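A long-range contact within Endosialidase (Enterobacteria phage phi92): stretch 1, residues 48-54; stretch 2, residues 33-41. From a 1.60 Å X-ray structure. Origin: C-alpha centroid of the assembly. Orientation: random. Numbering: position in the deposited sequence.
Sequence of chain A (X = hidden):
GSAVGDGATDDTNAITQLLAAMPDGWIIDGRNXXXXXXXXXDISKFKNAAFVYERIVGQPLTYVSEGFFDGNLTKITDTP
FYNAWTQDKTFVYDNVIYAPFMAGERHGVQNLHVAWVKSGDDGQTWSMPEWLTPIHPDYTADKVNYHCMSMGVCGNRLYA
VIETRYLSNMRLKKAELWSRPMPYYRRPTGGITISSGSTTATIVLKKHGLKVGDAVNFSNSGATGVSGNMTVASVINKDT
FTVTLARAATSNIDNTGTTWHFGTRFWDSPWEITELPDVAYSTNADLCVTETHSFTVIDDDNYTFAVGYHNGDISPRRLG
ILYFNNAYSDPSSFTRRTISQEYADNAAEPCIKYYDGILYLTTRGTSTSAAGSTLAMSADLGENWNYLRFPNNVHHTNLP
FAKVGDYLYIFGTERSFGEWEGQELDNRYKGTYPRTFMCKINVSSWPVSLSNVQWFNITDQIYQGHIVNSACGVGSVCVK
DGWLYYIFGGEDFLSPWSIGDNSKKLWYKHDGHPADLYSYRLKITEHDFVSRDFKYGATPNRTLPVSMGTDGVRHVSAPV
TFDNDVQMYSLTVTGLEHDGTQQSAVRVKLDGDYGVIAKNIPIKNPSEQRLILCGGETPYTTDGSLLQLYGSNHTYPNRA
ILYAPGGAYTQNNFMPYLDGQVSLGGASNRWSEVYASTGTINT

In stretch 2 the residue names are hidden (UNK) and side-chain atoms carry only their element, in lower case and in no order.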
ATOM      1  N   ASN A  48       9.534 -20.335  28.331  1.00 16.93           N
ATOM      2  CA  ASN A  48      10.893 -20.589  28.812  1.00 17.52           C
ATOM      3  C   ASN A  48      11.202 -22.084  28.955  1.00 17.90           C
ATOM      4  O   ASN A  48      11.857 -22.493  29.909  1.00 18.90           O
ATOM      5  CB  ASN A  48      11.102 -19.895  30.156  1.00 19.76           C
ATOM      6  CG  ASN A  48      10.783 -18.406  30.098  1.00 23.51           C
ATOM      7  OD1 ASN A  48      10.835 -17.784  29.036  1.00 24.38           O
ATOM      8  ND2 ASN A  48      10.458 -17.831  31.242  1.00 25.08           N
ATOM      9  N   ALA A  49      10.761 -22.895  27.998  1.00 16.54           N
ATOM     10  CA  ALA A  49      10.919 -24.333  28.124  1.00 15.02           C
ATOM     11  C   ALA A  49      11.400 -24.909  26.808  1.00 14.67           C
ATOM     12  O   ALA A  49      11.124 -24.352  25.735  1.00 15.51           O
ATOM     13  CB  ALA A  49       9.559 -24.977  28.525  1.00 15.51           C
ATOM     14  N   ALA A  50      12.098 -26.035  26.875  1.00 14.73           N
ATOM     15  CA  ALA A  50      12.447 -26.760  25.656  1.00 15.20           C
ATOM     16  C   ALA A  50      12.255 -28.257  25.849  1.00 15.45           C
ATOM     17  O   ALA A  50      12.323 -28.757  26.979  1.00 16.48           O
ATOM     18  CB  ALA A  50      13.866 -26.465  25.253  1.00 17.45           C
ATOM     19  N   PHE A  51      12.044 -28.964  24.737  1.00 15.18           N
ATOM     20  CA  PHE A  51      11.655 -30.374  24.784  1.00 15.04           C
ATOM     21  C   PHE A  51      12.518 -31.168  23.818  1.00 14.84           C
ATOM     22  O   PHE A  51      12.525 -30.896  22.619  1.00 16.03           O
ATOM     23  CB  PHE A  51      10.172 -30.515  24.390  1.00 16.08           C
ATOM     24  CG  PHE A  51       9.273 -29.596  25.179  1.00 17.70           C
ATOM     25  CD1 PHE A  51       8.841 -29.954  26.442  1.00 19.71           C
ATOM     26  CD2 PHE A  51       8.911 -28.343  24.677  1.00 18.51           C
ATOM     27  CE1 PHE A  51       8.031 -29.084  27.195  1.00 20.86           C
ATOM     28  CE2 PHE A  51       8.120 -27.472  25.427  1.00 20.35           C
ATOM     29  CZ  PHE A  51       7.687 -27.848  26.690  1.00 20.68           C
ATOM     30  N   VAL A  52      13.254 -32.142  24.336  1.00 14.23           N
ATOM     31  CA  VAL A  52      14.053 -33.020  23.464  1.00 14.66           C
ATOM     32  C   VAL A  52      13.198 -34.202  23.049  1.00 15.40           C
ATOM     33  O   VAL A  52      12.643 -34.926  23.897  1.00 16.45           O
ATOM     34  CB  VAL A  52      15.296 -33.552  24.169  1.00 15.66           C
ATOM     35  CG1 VAL A  52      16.130 -34.395  23.176  1.00 17.00           C
ATOM     36  CG2 VAL A  52      16.102 -32.383  24.728  1.00 15.57           C
ATOM     37  N   TYR A  53      13.091 -34.412  21.747  1.00 14.78           N
ATOM     38  CA  TYR A  53      12.115 -35.368  21.206  1.00 15.36           C
ATOM     39  C   TYR A  53      12.726 -36.069  19.996  1.00 15.16           C
ATOM     40  O   TYR A  53      13.379 -35.428  19.159  1.00 15.69           O
ATOM     41  CB  TYR A  53      10.844 -34.598  20.788  1.00 15.76           C
ATOM     42  CG  TYR A  53       9.846 -35.419  19.990  1.00 16.38           C
ATOM     43  CD1 TYR A  53       9.308 -36.594  20.512  1.00 18.55           C
ATOM     44  CD2 TYR A  53       9.429 -35.003  18.718  1.00 16.48           C
ATOM     45  CE1 TYR A  53       8.380 -37.360  19.765  1.00 20.35           C
ATOM     46  CE2 TYR A  53       8.502 -35.734  17.976  1.00 18.57           C
ATOM     47  CZ  TYR A  53       7.985 -36.918  18.499  1.00 21.69           C
ATOM     48  OH  TYR A  53       7.077 -37.642  17.763  1.00 24.82           O
ATOM     49  N   GLU A  54      12.532 -37.383  19.899  1.00 15.14           N
ATOM     50  CA  GLU A  54      13.002 -38.138  18.726  1.00 16.84           C
ATOM     51  C   GLU A  54      11.838 -38.507  17.797  1.00 17.33           C
ATOM     52  O   GLU A  54      11.294 -39.623  17.857  1.00 19.53           O
ATOM     53  CB  GLU A  54      13.744 -39.410  19.161  1.00 18.65           C
ATOM     54  CG  GLU A  54      15.004 -39.111  19.974  1.00 20.65           C
ATOM     55  CD  GLU A  54      15.757 -40.349  20.443  1.00 23.33           C
ATOM     56  OE1 GLU A  54      15.519 -41.471  19.932  1.00 23.04           O
ATOM     57  OE2 GLU A  54      16.613 -40.181  21.343  1.00 25.52           O
ATOM     58  N   UNK A  33      14.681 -24.475  31.381  1.00 25.51           N
ATOM     59  CA  UNK A  33      15.090 -25.859  31.537  1.00 25.11           C
ATOM     60  C   UNK A  33      14.544 -26.711  30.382  1.00 22.47           C
ATOM     61  O   UNK A  33      13.640 -26.283  29.630  1.00 20.56           O
ATOM     62  c   UNK A  33      15.264 -25.570  34.046  1.00 29.33           C
ATOM     63  c   UNK A  33      14.663 -25.940  35.410  1.00 29.85           C
ATOM     64  c   UNK A  33      14.622 -26.384  32.904  1.00 27.58           C
ATOM     65  c   UNK A  33      16.846 -25.690  34.032  1.00 29.53           C
ATOM     66  N   UNK A  34      15.089 -27.914  30.243  1.00 22.18           N
ATOM     67  CA  UNK A  34      14.786 -28.777  29.104  1.00 23.32           C
ATOM     68  C   UNK A  34      14.223 -30.126  29.571  1.00 25.21           C
ATOM     69  O   UNK A  34      14.773 -30.762  30.472  1.00 28.53           O
ATOM     70  c   UNK A  34      15.765 -29.877  27.096  1.00 25.17           C
ATOM     71  o   UNK A  34      16.511 -27.713  27.774  1.00 24.33           O
ATOM     72  c   UNK A  34      16.055 -28.986  28.262  1.00 24.50           C
ATOM     73  N   UNK A  35      13.103 -30.530  28.983  1.00 24.05           N
ATOM     74  CA  UNK A  35      12.472 -31.809  29.315  1.00 22.89           C
ATOM     75  C   UNK A  35      12.766 -32.815  28.211  1.00 20.70           C
ATOM     76  O   UNK A  35      12.833 -32.433  27.057  1.00 19.84           O
ATOM     77  c   UNK A  35      10.242 -29.325  30.051  1.00 23.78           C
ATOM     78  c   UNK A  35      10.952 -31.632  29.395  1.00 23.64           C
ATOM     79  c   UNK A  35      10.395 -30.998  31.754  1.00 25.17           C
ATOM     80  c   UNK A  35       9.730 -28.762  32.336  1.00 24.63           C
ATOM     81  c   UNK A  35      10.010 -30.077  32.710  1.00 25.34           C
ATOM     82  c   UNK A  35      10.521 -30.628  30.420  1.00 24.18           C
ATOM     83  c   UNK A  35       9.843 -28.381  31.006  1.00 23.82           C
ATOM     84  N   UNK A  36      12.870 -34.096  28.555  1.00 20.81           N
ATOM     85  CA  UNK A  36      12.969 -35.148  27.552  1.00 21.24           C
ATOM     86  C   UNK A  36      11.599 -35.787  27.449  1.00 18.71           C
ATOM     87  O   UNK A  36      11.054 -36.262  28.439  1.00 18.28           O
ATOM     88  c   UNK A  36      16.501 -36.450  27.856  1.00 55.99           C
ATOM     89  c   UNK A  36      15.340 -35.579  28.303  1.00 41.05           C
ATOM     90  c   UNK A  36      17.838 -35.808  28.231  1.00 68.91           C
ATOM     91  n   UNK A  36      17.864 -34.344  27.892  1.00 76.77           N
ATOM     92  c   UNK A  36      13.999 -36.197  27.951  1.00 29.02           C
ATOM     93  N   UNK A  37      11.025 -35.768  26.261  1.00 18.53           N
ATOM     94  CA  UNK A  37       9.625 -36.148  26.166  1.00 20.48           C
ATOM     95  C   UNK A  37       9.442 -37.272  25.181  1.00 22.48           C
ATOM     96  O   UNK A  37      10.222 -37.452  24.249  1.00 22.20           O
ATOM     97  c   UNK A  37       8.719 -34.971  25.754  1.00 20.59           C
ATOM     98  c   UNK A  37       8.775 -33.859  26.804  1.00 21.78           C
ATOM     99  c   UNK A  37       9.100 -34.453  24.339  1.00 19.86           C
ATOM    100  N   UNK A  38       8.389 -38.045  25.412  1.00 24.93           N
ATOM    101  CA  UNK A  38       8.049 -39.156  24.545  1.00 27.13           C
ATOM    102  C   UNK A  38       7.300 -38.690  23.281  1.00 25.13           C
ATOM    103  O   UNK A  38       7.341 -39.331  22.219  1.00 24.90           O
ATOM    104  c   UNK A  38       7.868 -40.695  26.552  1.00 32.43           C
ATOM    105  c   UNK A  38       7.132 -40.123  25.331  1.00 32.08           C
ATOM    106  o   UNK A  38       5.974 -39.397  25.788  1.00 35.75           O
ATOM    107  N   UNK A  39       6.605 -37.576  23.413  1.00 22.92           N
ATOM    108  CA  UNK A  39       5.837 -37.020  22.313  1.00 23.95           C
ATOM    109  C   UNK A  39       5.764 -35.548  22.607  1.00 21.18           C
ATOM    110  O   UNK A  39       5.863 -35.165  23.788  1.00 21.39           O
ATOM    111  o   UNK A  39       3.679 -37.024  21.212  1.00 35.82           O
ATOM    112  c   UNK A  39       4.422 -37.617  22.282  1.00 30.75           C
ATOM    113  c   UNK A  39       3.685 -37.318  23.567  1.00 31.42           C
ATOM    114  N   UNK A  40       5.604 -34.694  21.593  1.00 19.89           N
ATOM    115  CA  UNK A  40       5.594 -33.247  21.905  1.00 19.79           C
ATOM    116  C   UNK A  40       4.355 -32.879  22.688  1.00 18.59           C
ATOM    117  O   UNK A  40       3.257 -33.326  22.334  1.00 18.59           O
ATOM    118  c   UNK A  40       5.707 -32.355  20.652  1.00 19.89           C
ATOM    119  c   UNK A  40       7.092 -31.646  18.679  1.00 23.18           C
ATOM    120  c   UNK A  40       7.062 -32.489  19.942  1.00 21.52           C
ATOM    121  c   UNK A  40       8.205 -32.065  20.864  1.00 20.74           C
ATOM    122  N   UNK A  41       4.515 -32.055  23.745  1.00 17.41           N
ATOM    123  CA  UNK A  41       3.369 -31.624  24.539  1.00 18.06           C
ATOM    124  C   UNK A  41       2.716 -30.412  23.874  1.00 18.01           C
ATOM    125  O   UNK A  41       3.039 -30.078  22.732  1.00 18.42           O
ATOM    126  c   UNK A  41       5.332 -30.597  25.431  1.00 18.16           C
ATOM    127  c   UNK A  41       5.792 -31.494  24.267  1.00 17.49           C
ATOM    128  c   UNK A  41       4.018 -31.224  25.859  1.00 18.12           C
TER
HETATM  129  O   HOH W   1      11.554 -38.872  22.214  1.00 26.22           O
HETATM  130  O   HOH W   2       4.691 -38.719  19.121  1.00 52.14           O

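Position 33 carries four side-chain carbons, forked at the second, and no heteroatom. Its nearest side-chain atom, CB, is 5.6 Å from Asn 48 O, and its backbone O accepts from Ala 50 N at 3.2 Å. This is Leu 33, exposed, whose backbone does the work here.

At position 34 one carbon bears an oxygen and a carbon, on the sheet face of Ala 50 and Val 52, with the methyl 3.5 Å from Val 52 CG2. It is Thr 34; a beta-branched residue suits an extended strand, and its CG2 offers a methyl to an apolar neighbour.

Position 35 has one carbon leading to a six-carbon ring without oxygen. Its backbone is held on both sides of the residue, N donating to Ala 50 O (2.8 Å) and O accepting from Val 52 N (2.8 Å). The ring lies near parallel to that of Phe 51, at 19°, but slid apart, with ring centroids 5.8 Å from each other; its edge meets Ala 49. Hence Phe 35, whose flat ring can lie against Phe 51 and bring CE2 4.2 Å from Ala 49 CB.

Position 36 has four carbons in a row ending in a nitrogen, which lies 4.1 Å from Val 52 CG2 on that residue's face. This is Lys 36; a long polar-tipped chain is at home in so exposed a place.

Position 37 shows three carbons, one bearing the other two, packed against Phe 51 and Tyr 53; its N donates to Val 52 O at 3.0 Å. It is Val 37, beta-branched, setting methyls against apolar atoms: CG1 packs 3.9 Å from Phe 51 CD1, and CG2 lies near both Phe 51 CB (4.1 Å) and Tyr 53 CB (4.0 Å).

At position 38 a carbon bears one oxygen and one carbon and points away from stretch 1; the backbone O lies at the Tyr 53 ring edge, 3.3 Å from CE1. It is Thr 38, polar and exposed.

Position 39 repeats that pattern, also pointing away, and a water links its hydroxyl oxygen to Tyr 53 OH, the water O 2.9 Å from each. A polar group suits this bridge: Thr 39.

Position 40 again has four carbons forked at the second, one 3.7 Å from Tyr 53 CB. It is Leu 40, whose forked end comes nearer than its CB and fills space there.

At position 41 three carbons close a ring onto the backbone nitrogen, one lying over the Phe 51 ring, 3.7 Å from its centroid: Pro 41, a compact aliphatic ring suited to this CH-pi contact.

The contact thus begins as a parallel sheet, four backbone hydrogen bonds fixing its register. Beyond Val 37 the chain leaves this ladder; a water joins Val 37 O (2.8 Å from the water O) to Glu 54 N (2.9 Å from it), while apolar packing around Phe 51 and Tyr 53 takes over.

Stretch 2 33-41: LTFKVTTLP
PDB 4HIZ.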